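Putative tRNA synthase (Salmonella typhimurium, PDB 3DQQ) probably phosphorylates 3-oxo-tetronate at its 4-position with ATP, as a member of the four-carbon acid sugar kinase family. Local coordinates at residues Gly14-Ala19 against Thr29-Asp34; Val23-Pro28 against Leu226-Ala231; Ile49-Arg54 against Ile62-Ala67; His206-Gly211 against Leu230-Ala235; Pro381-Gly386 against Phe412-Arg417. One frame throughout, in Å; residues are numbered along the deposited sequence.

Interaction 1 of 5, residues Gly14-Ala19 against Thr29-Asp34; sequences GATDIA and TVQIND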
# COMPACT_ATOMS: atom_id res chain seq x y z
N GLY A 14 2.40 -6.83 -19.31
CA GLY A 14 1.66 -6.83 -20.54
C GLY A 14 2.35 -7.52 -21.69
O GLY A 14 1.66 -8.05 -22.54
N ALA A 15 3.68 -7.50 -21.76
CA ALA A 15 4.36 -8.29 -22.78
C ALA A 15 3.94 -9.71 -22.56
O ALA A 15 3.53 -10.37 -23.49
CB ALA A 15 5.86 -8.19 -22.68
N THR A 16 4.02 -10.20 -21.32
CA THR A 16 3.72 -11.60 -21.16
C THR A 16 2.21 -11.91 -21.26
O THR A 16 1.84 -12.98 -21.69
CB THR A 16 4.48 -12.34 -19.96
OG1 THR A 16 3.53 -12.92 -19.08
CG2 THR A 16 5.47 -11.49 -19.25
N ASP A 17 1.36 -10.95 -20.97
CA ASP A 17 -0.08 -11.11 -21.18
C ASP A 17 -0.41 -11.30 -22.67
O ASP A 17 -1.08 -12.26 -23.05
CB ASP A 17 -0.82 -9.89 -20.62
CG ASP A 17 -2.36 -10.05 -20.60
OD1 ASP A 17 -2.85 -11.12 -20.10
OD2 ASP A 17 -3.10 -9.10 -21.03
N ILE A 18 0.09 -10.42 -23.53
CA ILE A 18 -0.16 -10.58 -24.93
C ILE A 18 0.46 -11.87 -25.44
O ILE A 18 -0.18 -12.60 -26.21
CB ILE A 18 0.24 -9.33 -25.76
CG1 ILE A 18 -0.26 -9.48 -27.20
CG2 ILE A 18 1.73 -9.08 -25.72
CD1 ILE A 18 -0.14 -8.21 -28.06
N ALA A 19 1.67 -12.20 -25.01
CA ALA A 19 2.31 -13.46 -25.48
C ALA A 19 1.47 -14.65 -25.10
O ALA A 19 1.39 -15.64 -25.82
CB ALA A 19 3.69 -13.62 -24.94
N THR A 29 5.22 -18.54 -29.32
CA THR A 29 5.70 -17.18 -29.10
C THR A 29 6.86 -17.17 -28.10
O THR A 29 6.76 -17.76 -27.05
CB THR A 29 4.56 -16.33 -28.50
OG1 THR A 29 3.47 -16.33 -29.41
CG2 THR A 29 5.03 -14.90 -28.23
N VAL A 30 7.93 -16.47 -28.44
CA VAL A 30 9.00 -16.20 -27.52
C VAL A 30 8.86 -14.75 -27.05
O VAL A 30 8.54 -13.90 -27.85
CB VAL A 30 10.33 -16.34 -28.22
CG1 VAL A 30 11.38 -15.62 -27.39
CG2 VAL A 30 10.63 -17.80 -28.51
N GLN A 31 9.06 -14.47 -25.77
CA GLN A 31 9.21 -13.09 -25.30
C GLN A 31 10.67 -12.84 -25.08
O GLN A 31 11.32 -13.66 -24.48
CB GLN A 31 8.49 -12.89 -23.98
CG GLN A 31 8.68 -11.49 -23.30
CD GLN A 31 7.80 -11.35 -22.03
OE1 GLN A 31 6.79 -12.03 -21.90
NE2 GLN A 31 8.20 -10.47 -21.10
N ILE A 32 11.18 -11.71 -25.57
CA ILE A 32 12.55 -11.29 -25.30
C ILE A 32 12.49 -9.99 -24.52
O ILE A 32 11.79 -9.09 -24.92
CB ILE A 32 13.37 -11.03 -26.59
CG1 ILE A 32 13.38 -12.29 -27.45
CG2 ILE A 32 14.78 -10.53 -26.22
CD1 ILE A 32 14.11 -12.17 -28.83
N ASN A 33 13.26 -9.87 -23.43
CA ASN A 33 13.25 -8.62 -22.65
C ASN A 33 14.36 -7.69 -23.05
O ASN A 33 15.47 -8.11 -23.21
CB ASN A 33 13.25 -8.94 -21.17
CG ASN A 33 12.07 -9.84 -20.82
OD1 ASN A 33 10.91 -9.57 -21.24
ND2 ASN A 33 12.35 -10.97 -20.13
N ASP A 34 14.01 -6.43 -23.28
CA ASP A 34 14.86 -5.44 -23.90
C ASP A 34 15.08 -5.73 -25.37
O ASP A 34 14.80 -6.83 -25.84
CB ASP A 34 16.19 -5.34 -23.17
CG ASP A 34 16.74 -3.88 -23.11
OD1 ASP A 34 16.28 -2.95 -23.90
OD2 ASP A 34 17.67 -3.67 -22.25
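The side-chain amide of Gln31 lies across the methyl groups of Ala15 and Thr16. The Gln31 and Thr16 side chains cross at a slant, with Gln31 OE1 toward Thr16 CB and CG2 and Gln31 NE2 toward Ala15 CB. Gln31 NE2 is 3.6 Å from Ala15 CB and 3.5 Å from Thr16 CG2, so the nitrogen end rests on carbon from two successive residues of one helical turn. Gln31 gets there by a stretched side chain: CG stands opposite the backbone nitrogen (chi1 174°) and the next torsion is extended too, which carries the amide from strand to helix. Asn33, two residues on, limits its rotation: Gln31 NE2 donates to Asn33 OD1 at 2.9 Å with an N-H...O angle of 157°, in the plane of the acceptor carbonyl on a lone pair. Thr16 N is 3.4 Å from Gln31 OE1 but badly angled, and the pair is not hydrogen-bonded. The axes of helix 14-19 and strand 29-33 run antiparallel at 171° and approach to 9.1 Å, the layering of an alpha/beta domain; here the helix returns over the parallel strands of the sugar-binding N-terminal domain. At the other end Thr29 CG2 is 3.8 Å from Ala19 CB, while Thr29 OG1 hydrogen-bonds the carbonyl of Met27. Backbone pairing of Thr29 with Ile379 of antiparallel strand 376-382, and of Val30 with Val48, places the strand between two neighbours.

Interaction 2 of 5, residues Val23-Pro28 against Leu226-Ala231; sequences VENGMP and LAMGLA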
# COMPACT_ATOMS: atom_id res chain seq x y z
N VAL A 23 -0.22 -17.57 -27.62
CA VAL A 23 -0.03 -19.01 -27.44
C VAL A 23 -1.34 -19.73 -27.19
O VAL A 23 -1.60 -20.77 -27.77
CB VAL A 23 1.00 -19.31 -26.34
CG1 VAL A 23 0.99 -20.80 -26.02
CG2 VAL A 23 2.40 -18.82 -26.80
N GLU A 24 -2.19 -19.17 -26.36
CA GLU A 24 -3.51 -19.77 -26.11
C GLU A 24 -4.37 -19.82 -27.35
O GLU A 24 -5.33 -20.56 -27.37
CB GLU A 24 -4.25 -19.04 -24.99
CG GLU A 24 -3.50 -19.12 -23.65
CD GLU A 24 -3.30 -20.57 -23.16
OE1 GLU A 24 -4.34 -21.27 -23.08
OE2 GLU A 24 -2.15 -21.01 -22.89
N ASN A 25 -4.04 -19.06 -28.37
CA ASN A 25 -4.84 -19.10 -29.58
C ASN A 25 -4.03 -19.59 -30.74
O ASN A 25 -4.36 -19.29 -31.88
CB ASN A 25 -5.42 -17.72 -29.84
CG ASN A 25 -6.47 -17.35 -28.84
OD1 ASN A 25 -7.60 -17.71 -29.03
ND2 ASN A 25 -6.12 -16.67 -27.78
N GLY A 26 -2.98 -20.36 -30.46
CA GLY A 26 -2.30 -21.20 -31.46
C GLY A 26 -0.99 -20.71 -32.07
O GLY A 26 -0.46 -21.33 -32.98
N MET A 27 -0.47 -19.59 -31.61
CA MET A 27 0.73 -19.04 -32.21
C MET A 27 1.86 -19.14 -31.16
O MET A 27 1.84 -18.44 -30.13
CB MET A 27 0.44 -17.61 -32.68
CG MET A 27 1.48 -16.99 -33.62
SD MET A 27 0.93 -15.36 -34.23
CE MET A 27 -0.61 -15.88 -34.94
N PRO A 28 2.80 -20.07 -31.37
CA PRO A 28 4.01 -20.21 -30.59
C PRO A 28 4.77 -18.91 -30.50
O PRO A 28 4.97 -18.29 -31.50
CB PRO A 28 4.83 -21.20 -31.40
CG PRO A 28 3.87 -22.01 -32.00
CD PRO A 28 2.76 -21.10 -32.41
N LEU A 226 -6.98 -7.44 -29.53
CA LEU A 226 -6.82 -7.56 -30.98
C LEU A 226 -5.86 -8.67 -31.33
O LEU A 226 -6.07 -9.35 -32.32
CB LEU A 226 -6.35 -6.24 -31.58
CG LEU A 226 -6.16 -6.18 -33.08
CD1 LEU A 226 -7.36 -6.77 -33.87
CD2 LEU A 226 -5.78 -4.72 -33.49
N ALA A 227 -4.81 -8.87 -30.52
CA ALA A 227 -3.85 -9.95 -30.77
C ALA A 227 -4.56 -11.29 -30.80
O ALA A 227 -4.32 -12.16 -31.63
CB ALA A 227 -2.74 -9.97 -29.74
N MET A 228 -5.45 -11.47 -29.85
CA MET A 228 -6.26 -12.69 -29.84
C MET A 228 -6.97 -12.86 -31.17
O MET A 228 -6.99 -13.92 -31.75
CB MET A 228 -7.25 -12.65 -28.67
CG MET A 228 -8.16 -13.86 -28.63
SD MET A 228 -9.75 -13.45 -27.86
CE MET A 228 -9.29 -12.87 -26.19
N GLY A 229 -7.54 -11.77 -31.67
CA GLY A 229 -8.28 -11.82 -32.93
C GLY A 229 -7.39 -12.12 -34.10
O GLY A 229 -7.79 -12.84 -35.00
N LEU A 230 -6.17 -11.56 -34.11
CA LEU A 230 -5.24 -11.84 -35.17
C LEU A 230 -4.78 -13.27 -35.07
O LEU A 230 -4.68 -13.93 -36.09
CB LEU A 230 -4.06 -10.89 -35.16
CG LEU A 230 -4.41 -9.45 -35.50
CD1 LEU A 230 -3.33 -8.52 -34.97
CD2 LEU A 230 -4.68 -9.23 -37.00
N ALA A 231 -4.58 -13.78 -33.87
CA ALA A 231 -4.11 -15.17 -33.72
C ALA A 231 -5.12 -16.13 -34.30
O ALA A 231 -4.75 -17.05 -34.99
CB ALA A 231 -3.86 -15.51 -32.30
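Met228 meets Asn25 through its CG methylene, which faces the amide of that residue: Met228 CG is 3.6 Å from Asn25 ND2 and 3.9 Å from Asn25 CG. Both amide ends are held by bonds outside the pair, ND2 giving a hydrogen bond to the carbonyl of Phe21 and OD1 receiving one from Arg232 NE. The flat group is therefore fixed from two directions while the methionine packs on it without a polar bond. Asn25 follows directly on helix 12-24, which closes in a Schellman motif: Met27 N bonds Leu22 O, Gly26 N reaches Val23 O at 3.1 Å, and Gly26 takes the positive phi (101°) of the C-prime position. The chain turns sharply there, and it brings both Asn25 and Met27 up to the same helix, 224-235. Three residues after Met228 comes Ala231, whose CB is 3.7 Å from Asn25 CB; the two alpha carbons are 5.8 Å apart, the nearest such pair in the contact. Ala231 is also touched from the side of Met27. That side chain runs straight out through its first two torsions and then bends at the sulfur (chi3 -57°), laying the terminal CE 3.8 Å from Ala231 CA and 4.2 Å from Ala231 CB. Ala231 packs on Leu22 as well, and Met228 on Phe21, both of helix 12-24.

Interaction 3 of 5, residues Ile49-Arg54 against Ile62-Ala67; sequences ISLKTR and IKQSLA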
# COMPACT_ATOMS: atom_id res chain seq x y z
N ILE A 49 8.67 -8.32 -27.91
CA ILE A 49 9.76 -7.60 -27.28
C ILE A 49 9.21 -6.72 -26.17
O ILE A 49 8.37 -5.86 -26.40
CB ILE A 49 10.50 -6.71 -28.28
CG1 ILE A 49 11.13 -7.55 -29.39
CG2 ILE A 49 11.55 -5.84 -27.57
CD1 ILE A 49 11.35 -6.78 -30.66
N SER A 50 9.72 -6.92 -24.95
CA SER A 50 9.31 -6.15 -23.77
C SER A 50 10.25 -4.99 -23.43
O SER A 50 11.40 -5.21 -23.19
CB SER A 50 9.30 -7.08 -22.57
OG SER A 50 8.52 -6.47 -21.56
N LEU A 51 9.74 -3.77 -23.39
CA LEU A 51 10.49 -2.57 -23.10
C LEU A 51 9.95 -1.91 -21.83
O LEU A 51 8.86 -2.22 -21.40
CB LEU A 51 10.34 -1.60 -24.25
CG LEU A 51 10.81 -2.09 -25.62
CD1 LEU A 51 10.57 -1.02 -26.75
CD2 LEU A 51 12.28 -2.51 -25.56
N LYS A 52 10.73 -1.01 -21.24
CA LYS A 52 10.23 -0.19 -20.12
C LYS A 52 9.94 1.23 -20.60
O LYS A 52 10.59 2.18 -20.22
CB LYS A 52 11.20 -0.18 -18.94
CG LYS A 52 11.48 -1.64 -18.45
CD LYS A 52 12.45 -1.72 -17.23
CE LYS A 52 13.02 -3.14 -17.03
NZ LYS A 52 14.55 -3.11 -17.11
N THR A 53 8.93 1.34 -21.44
CA THR A 53 8.70 2.54 -22.15
C THR A 53 7.31 3.13 -21.86
O THR A 53 6.94 4.12 -22.42
CB THR A 53 8.92 2.27 -23.65
OG1 THR A 53 8.16 1.12 -24.02
CG2 THR A 53 10.44 2.02 -23.95
N ARG A 54 6.54 2.56 -20.95
CA ARG A 54 5.26 3.17 -20.63
C ARG A 54 5.34 4.58 -20.05
O ARG A 54 4.57 5.43 -20.47
CB ARG A 54 4.48 2.29 -19.70
CG ARG A 54 3.15 2.88 -19.35
CD ARG A 54 2.29 1.88 -18.64
NE ARG A 54 2.09 0.70 -19.45
CZ ARG A 54 1.38 -0.34 -19.08
NH1 ARG A 54 1.23 -1.36 -19.88
NH2 ARG A 54 0.79 -0.34 -17.91
N ILE A 62 10.62 6.39 -27.93
CA ILE A 62 10.80 6.34 -29.36
C ILE A 62 12.08 5.58 -29.71
O ILE A 62 12.04 4.66 -30.52
CB ILE A 62 10.84 7.74 -30.01
CG1 ILE A 62 9.43 8.40 -29.90
CG2 ILE A 62 11.29 7.61 -31.45
CD1 ILE A 62 9.38 9.90 -29.78
N LYS A 63 13.20 5.90 -29.06
CA LYS A 63 14.46 5.26 -29.44
C LYS A 63 14.46 3.76 -29.21
O LYS A 63 14.82 3.00 -30.10
CB LYS A 63 15.64 5.92 -28.74
CG LYS A 63 15.89 7.36 -29.19
CD LYS A 63 17.10 7.48 -30.14
CE LYS A 63 17.07 8.78 -31.01
NZ LYS A 63 16.46 8.56 -32.40
N GLN A 64 14.04 3.35 -28.02
CA GLN A 64 13.89 1.92 -27.71
C GLN A 64 12.95 1.25 -28.69
O GLN A 64 13.26 0.16 -29.19
CB GLN A 64 13.33 1.71 -26.31
CG GLN A 64 14.27 1.97 -25.12
CD GLN A 64 15.51 1.21 -25.31
OE1 GLN A 64 16.42 1.69 -26.03
NE2 GLN A 64 15.57 -0.04 -24.75
N SER A 65 11.82 1.89 -29.00
CA SER A 65 10.85 1.23 -29.89
C SER A 65 11.37 1.06 -31.32
O SER A 65 11.19 0.00 -31.94
CB SER A 65 9.55 2.00 -29.89
OG SER A 65 9.02 2.09 -28.58
N LEU A 66 12.00 2.10 -31.85
CA LEU A 66 12.65 2.02 -33.17
C LEU A 66 13.77 0.98 -33.19
O LEU A 66 13.90 0.26 -34.17
CB LEU A 66 13.15 3.38 -33.64
CG LEU A 66 12.04 4.40 -33.92
CD1 LEU A 66 12.59 5.73 -34.37
CD2 LEU A 66 10.93 3.90 -34.91
N ALA A 67 14.57 0.87 -32.13
CA ALA A 67 15.60 -0.16 -32.06
C ALA A 67 14.92 -1.55 -32.16
O ALA A 67 15.36 -2.42 -32.94
CB ALA A 67 16.39 -0.04 -30.80
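Leu51, Gln64 and Thr53 supply most of the buried surface: Leu51 and Thr53 bring methyl groups to Gln64, meeting its stem, its backbone carbonyl and its amide nitrogen. Leu51 sends one methyl to the helix backbone: CD1 lies 3.8 Å from Gln64 O and 3.9 Å from Ser65 CA, so it sits over the peptide link between those two residues. The same CD1 is 3.9 Å from Gln64 CB, while the other branch, CD2, is 4.2 Å from Gln64 NE2. Leu51 thus reaches both the root and the end of the glutamine side chain. That is possible because Gln64 is folded back: its CG stands opposite the carbonyl carbon and the chain then bends at chi2 (-53°), keeping the amide close to the helix. The amide end also packs against Asp34, which follows strand 29-33. Thr53 meets the glutamine stem with its methyl CG2, 3.7 Å from Gln64 CB and 4.0 Å from Gln64 CG. A chi1 of 51° turns that methyl opposite the carbonyl carbon. Ser65 meets the Leu51 methyl with CA and OG alike; OG hydrogen-bonds Ala61 O. No hydrogen bond joins the two segments; the contact is van der Waals packing of methyl groups on the helix. Thr53 O accepts a hydrogen bond from Asn95 ND2, a further tie on the loop. The arrangement is that of a layered alpha/beta domain: the chain leaves the sheet at the end of strand 46-50, passes through the loop that begins at Leu51, and helix 58-74 packs back against the strand's end.

Interaction 4 of 5, residues His206-Gly211 against Leu230-Ala235; sequences HLEIQG and LARQWA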
# COMPACT_ATOMS: atom_id res chain seq x y z
N HIS A 206 -16.25 -9.12 -31.72
CA HIS A 206 -15.81 -7.90 -32.32
C HIS A 206 -14.32 -7.92 -32.59
O HIS A 206 -13.86 -7.48 -33.65
CB HIS A 206 -16.11 -6.75 -31.38
CG HIS A 206 -17.54 -6.35 -31.36
ND1 HIS A 206 -18.12 -5.73 -30.27
CD2 HIS A 206 -18.51 -6.45 -32.30
CE1 HIS A 206 -19.38 -5.46 -30.55
NE2 HIS A 206 -19.64 -5.89 -31.78
N LEU A 207 -13.58 -8.46 -31.62
CA LEU A 207 -12.15 -8.63 -31.79
C LEU A 207 -11.81 -9.61 -32.89
O LEU A 207 -10.85 -9.38 -33.64
CB LEU A 207 -11.51 -9.05 -30.49
CG LEU A 207 -11.57 -7.93 -29.43
CD1 LEU A 207 -11.05 -8.45 -28.10
CD2 LEU A 207 -10.80 -6.72 -29.91
N GLU A 208 -12.59 -10.67 -33.04
CA GLU A 208 -12.36 -11.62 -34.11
C GLU A 208 -12.58 -10.95 -35.45
O GLU A 208 -11.83 -11.19 -36.39
CB GLU A 208 -13.27 -12.82 -33.98
CG GLU A 208 -12.98 -13.72 -32.77
CD GLU A 208 -13.94 -14.94 -32.68
OE1 GLU A 208 -13.50 -16.03 -32.24
OE2 GLU A 208 -15.14 -14.82 -33.06
N ILE A 209 -13.59 -10.10 -35.55
CA ILE A 209 -13.85 -9.38 -36.80
C ILE A 209 -12.68 -8.43 -37.11
O ILE A 209 -12.26 -8.28 -38.25
CB ILE A 209 -15.18 -8.61 -36.72
CG1 ILE A 209 -16.33 -9.61 -36.63
CG2 ILE A 209 -15.37 -7.71 -37.94
CD1 ILE A 209 -17.64 -9.06 -36.02
N GLN A 210 -12.15 -7.77 -36.08
CA GLN A 210 -11.07 -6.82 -36.31
C GLN A 210 -9.87 -7.59 -36.84
O GLN A 210 -9.25 -7.18 -37.82
CB GLN A 210 -10.68 -6.09 -35.04
CG GLN A 210 -11.67 -5.08 -34.47
CD GLN A 210 -11.18 -4.57 -33.10
OE1 GLN A 210 -9.99 -4.64 -32.82
NE2 GLN A 210 -12.09 -4.06 -32.25
N GLY A 211 -9.58 -8.72 -36.17
CA GLY A 211 -8.51 -9.62 -36.56
C GLY A 211 -8.64 -10.00 -37.99
O GLY A 211 -7.69 -10.00 -38.74
N LEU A 230 -6.17 -11.56 -34.11
CA LEU A 230 -5.24 -11.84 -35.17
C LEU A 230 -4.78 -13.27 -35.07
O LEU A 230 -4.68 -13.93 -36.09
CB LEU A 230 -4.06 -10.89 -35.16
CG LEU A 230 -4.41 -9.45 -35.50
CD1 LEU A 230 -3.33 -8.52 -34.97
CD2 LEU A 230 -4.68 -9.23 -37.00
N ALA A 231 -4.58 -13.78 -33.87
CA ALA A 231 -4.11 -15.17 -33.72
C ALA A 231 -5.12 -16.13 -34.30
O ALA A 231 -4.75 -17.05 -34.99
CB ALA A 231 -3.86 -15.51 -32.30
N ARG A 232 -6.40 -15.89 -34.07
CA ARG A 232 -7.41 -16.80 -34.57
C ARG A 232 -7.57 -16.78 -36.07
O ARG A 232 -8.12 -17.73 -36.62
CB ARG A 232 -8.75 -16.49 -33.95
CG ARG A 232 -8.73 -16.65 -32.45
CD ARG A 232 -10.07 -16.65 -31.83
NE ARG A 232 -9.88 -16.85 -30.42
CZ ARG A 232 -10.78 -16.59 -29.48
NH1 ARG A 232 -11.99 -16.16 -29.80
NH2 ARG A 232 -10.46 -16.79 -28.22
N GLN A 233 -7.12 -15.72 -36.74
CA GLN A 233 -7.04 -15.79 -38.18
C GLN A 233 -6.02 -16.81 -38.60
O GLN A 233 -6.21 -17.45 -39.61
CB GLN A 233 -6.64 -14.47 -38.79
CG GLN A 233 -7.80 -13.61 -39.04
CD GLN A 233 -8.79 -14.24 -39.96
OE1 GLN A 233 -8.45 -14.63 -41.09
NE2 GLN A 233 -10.03 -14.36 -39.50
N TRP A 234 -4.92 -16.94 -37.87
CA TRP A 234 -3.88 -17.87 -38.29
C TRP A 234 -4.18 -19.23 -37.74
O TRP A 234 -3.69 -20.22 -38.22
CB TRP A 234 -2.51 -17.39 -37.85
CG TRP A 234 -2.20 -16.06 -38.41
CD1 TRP A 234 -2.16 -14.88 -37.75
CD2 TRP A 234 -1.95 -15.76 -39.77
NE1 TRP A 234 -1.88 -13.86 -38.60
CE2 TRP A 234 -1.75 -14.37 -39.86
CE3 TRP A 234 -1.84 -16.53 -40.93
CZ2 TRP A 234 -1.45 -13.72 -41.07
CZ3 TRP A 234 -1.56 -15.89 -42.13
CH2 TRP A 234 -1.36 -14.50 -42.19
N ALA A 235 -5.03 -19.30 -36.74
CA ALA A 235 -5.44 -20.59 -36.20
C ALA A 235 -6.32 -21.27 -37.23
O ALA A 235 -6.28 -22.50 -37.33
CB ALA A 235 -6.18 -20.43 -34.83
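The helix pieces 206-211 and 230-235 cross at -67° with their axes 8.2 Å apart at closest approach, and the backbones come nearest where Gly211 CA lies 4.2 Å from Leu230 CA. At this point Gly211 presents bare backbone. Its carbonyl oxygen is covered by two side chains of the other helix, with Leu230 CD2 at 3.6 Å from Gly211 O and Gln233 CG likewise 3.6 Å from Gly211 O. Leu230 offers one methyl and Gln233 its CG methylene. One turn back along the first helix, Glu208 and Arg232 bridge the two by charge. The salt bridge is a single hydrogen bond, Arg232 NH1 to Glu208 OE1 at 2.9 Å, with an N-H...O angle of 153°. The acceptor lies close to the plane of the guanidinium, at its edge, whereas the donor comes from well above the plane of the carboxylate; the two flat groups are turned 77° from each other. Both chains are drawn out to meet, Glu208 extended beyond CG and Arg232 from CG to NE. NH1 also forms a salt bridge with Glu204, and NE hydrogen-bonds Asn25 OD1. The arginine therefore gathers two acids, Glu204 and Glu208, from the start and middle of helix 204-214, and the amide oxygen of Asn25 just after helix 12-24. Around the contact, Leu230 packs on Gln79 and Tyr81 of strand 79-83, and Gln210 hydrogen-bonds Ser115 at the end of strand 112-115, so the crossing lies beside the sheet.

Interaction 5 of 5, residues Pro381-Gly386 against Phe412-Arg417; sequences PCISPG and FIRAQR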
# COMPACT_ATOMS: atom_id res chain seq x y z
N PRO A 381 1.93 -22.78 -21.24
CA PRO A 381 0.55 -22.75 -20.81
C PRO A 381 0.32 -21.89 -19.58
O PRO A 381 1.25 -21.64 -18.82
CB PRO A 381 0.27 -24.20 -20.46
CG PRO A 381 1.58 -24.80 -20.19
CD PRO A 381 2.59 -24.05 -20.92
N CYS A 382 -0.93 -21.45 -19.43
CA CYS A 382 -1.36 -20.70 -18.27
C CYS A 382 -1.55 -21.47 -17.03
O CYS A 382 -2.11 -22.54 -17.07
CB CYS A 382 -2.73 -20.16 -18.50
SG CYS A 382 -2.57 -18.81 -19.46
N ILE A 383 -1.17 -20.87 -15.93
CA ILE A 383 -1.48 -21.40 -14.64
C ILE A 383 -2.71 -20.63 -14.21
O ILE A 383 -3.64 -21.18 -13.69
CB ILE A 383 -0.29 -21.25 -13.67
CG1 ILE A 383 0.97 -21.92 -14.27
CG2 ILE A 383 -0.63 -21.84 -12.33
CD1 ILE A 383 2.28 -21.38 -13.80
N SER A 384 -2.71 -19.33 -14.46
CA SER A 384 -3.83 -18.46 -14.14
C SER A 384 -3.75 -17.42 -15.21
O SER A 384 -2.75 -17.31 -15.89
CB SER A 384 -3.66 -17.78 -12.78
OG SER A 384 -3.94 -18.65 -11.69
N PRO A 385 -4.80 -16.64 -15.37
CA PRO A 385 -4.71 -15.62 -16.41
C PRO A 385 -3.55 -14.69 -16.17
O PRO A 385 -3.38 -14.21 -15.06
CB PRO A 385 -6.03 -14.87 -16.27
CG PRO A 385 -6.96 -15.90 -15.68
CD PRO A 385 -6.11 -16.62 -14.70
N GLY A 386 -2.76 -14.48 -17.23
CA GLY A 386 -1.64 -13.54 -17.21
C GLY A 386 -0.35 -14.19 -16.75
O GLY A 386 0.71 -13.57 -16.83
N PHE A 412 0.42 -21.57 -6.01
CA PHE A 412 1.70 -22.24 -5.86
C PHE A 412 1.56 -23.75 -5.92
O PHE A 412 2.53 -24.46 -6.28
CB PHE A 412 2.38 -21.88 -4.54
CG PHE A 412 2.74 -20.44 -4.38
CD1 PHE A 412 3.26 -19.71 -5.42
CD2 PHE A 412 2.61 -19.83 -3.17
CE1 PHE A 412 3.60 -18.39 -5.26
CE2 PHE A 412 2.97 -18.47 -3.01
CZ PHE A 412 3.46 -17.77 -4.05
N ILE A 413 0.39 -24.27 -5.52
CA ILE A 413 0.13 -25.70 -5.72
C ILE A 413 -0.20 -25.98 -7.18
O ILE A 413 0.37 -26.88 -7.78
CB ILE A 413 -1.00 -26.25 -4.83
CG1 ILE A 413 -0.58 -26.24 -3.38
CG2 ILE A 413 -1.27 -27.67 -5.17
CD1 ILE A 413 -1.49 -27.04 -2.51
N ARG A 414 -1.11 -25.20 -7.77
CA ARG A 414 -1.57 -25.52 -9.12
C ARG A 414 -0.42 -25.49 -10.08
O ARG A 414 -0.29 -26.40 -10.88
CB ARG A 414 -2.71 -24.60 -9.58
CG ARG A 414 -3.94 -24.78 -8.63
CD ARG A 414 -5.27 -24.21 -9.17
NE ARG A 414 -5.08 -22.88 -9.75
CZ ARG A 414 -4.88 -22.63 -11.04
NH1 ARG A 414 -4.83 -23.61 -11.95
NH2 ARG A 414 -4.72 -21.37 -11.43
N ALA A 415 0.44 -24.49 -9.93
CA ALA A 415 1.65 -24.36 -10.73
C ALA A 415 2.40 -25.68 -10.87
O ALA A 415 3.04 -25.93 -11.87
CB ALA A 415 2.55 -23.33 -10.10
N GLN A 416 2.31 -26.51 -9.84
CA GLN A 416 3.05 -27.76 -9.79
C GLN A 416 2.18 -28.94 -10.16
O GLN A 416 2.59 -29.80 -10.92
CB GLN A 416 3.58 -27.95 -8.38
CG GLN A 416 4.83 -27.15 -8.06
CD GLN A 416 5.23 -27.24 -6.59
OE1 GLN A 416 4.69 -26.54 -5.74
NE2 GLN A 416 6.20 -28.07 -6.31
N ARG A 417 0.99 -29.00 -9.59
CA ARG A 417 0.14 -30.18 -9.64
C ARG A 417 -0.55 -30.35 -10.98
O ARG A 417 -0.78 -31.47 -11.44
CB ARG A 417 -0.95 -30.10 -8.57
CG ARG A 417 -0.45 -30.34 -7.17
CD ARG A 417 -0.51 -31.80 -6.76
NE ARG A 417 -0.11 -31.98 -5.36
CZ ARG A 417 -0.85 -31.61 -4.30
NH1 ARG A 417 -2.04 -31.01 -4.43
NH2 ARG A 417 -0.37 -31.83 -3.09
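The carbonyl oxygen of Ile383 is gripped by the guanidinium of Arg414 through NH2, with an N-H...O angle of 151°; the modelled 2.5 Å between Arg414 NH2 and Ile383 O is shorter than usual, so its exact length is doubtful. A second, weak bond runs from Arg414 NH1 to Ile383 O at 3.2 Å. This oxygen sits in a classic beta bulge, where Ile383 and Ser384 both face Val387 at the turn between strands 376-382 and 387-392; the contact ties that hairpin, in the nucleotide-binding C-terminal domain, to helix 411-417. The NH2 donor approaches from above the carbonyl plane, 38° out of it, and not on a lone pair. Ser384 OG lies at the edge of the guanidinium, near its plane, 2.8 Å from Arg414 NH2. The arginine is bent at chi3 (-45°), and NE and NH1 are also held by acids, Asp408 and Glu418 respectively, NH1 in addition to its weak bond to Ile383 O. Over one face of the guanidinium lies Ile383 CG2. That methyl also reaches the helix backbone, 3.7 Å from Ala415 N, and Ala415 CB is 4.2 Å from both Ile383 CG2 and Ile383 CD1.

How the interactions relate
From the N terminus, interaction 1 closes a short loop between helix 12-24 and strand 29-33. Interaction 2 starts on the end of that helix and reaches forward to helix 224-235, crossing interaction 1, and the two touch. Interaction 3 closes a short strand-to-helix loop, in series with interaction 1 and nested inside the long loop of interaction 2; adjacent strands 29-33 and 46-50 link it to interaction 1. Interaction 4 closes the short link from helix 204-214 to helix 224-235, sharing Leu230 and Ala231 with interaction 2. Interaction 5 comes last, closing the span from 381-386 to 412-417; because strand 376-382 neighbours 29-33, it lies where the N-terminal and C-terminal parts join.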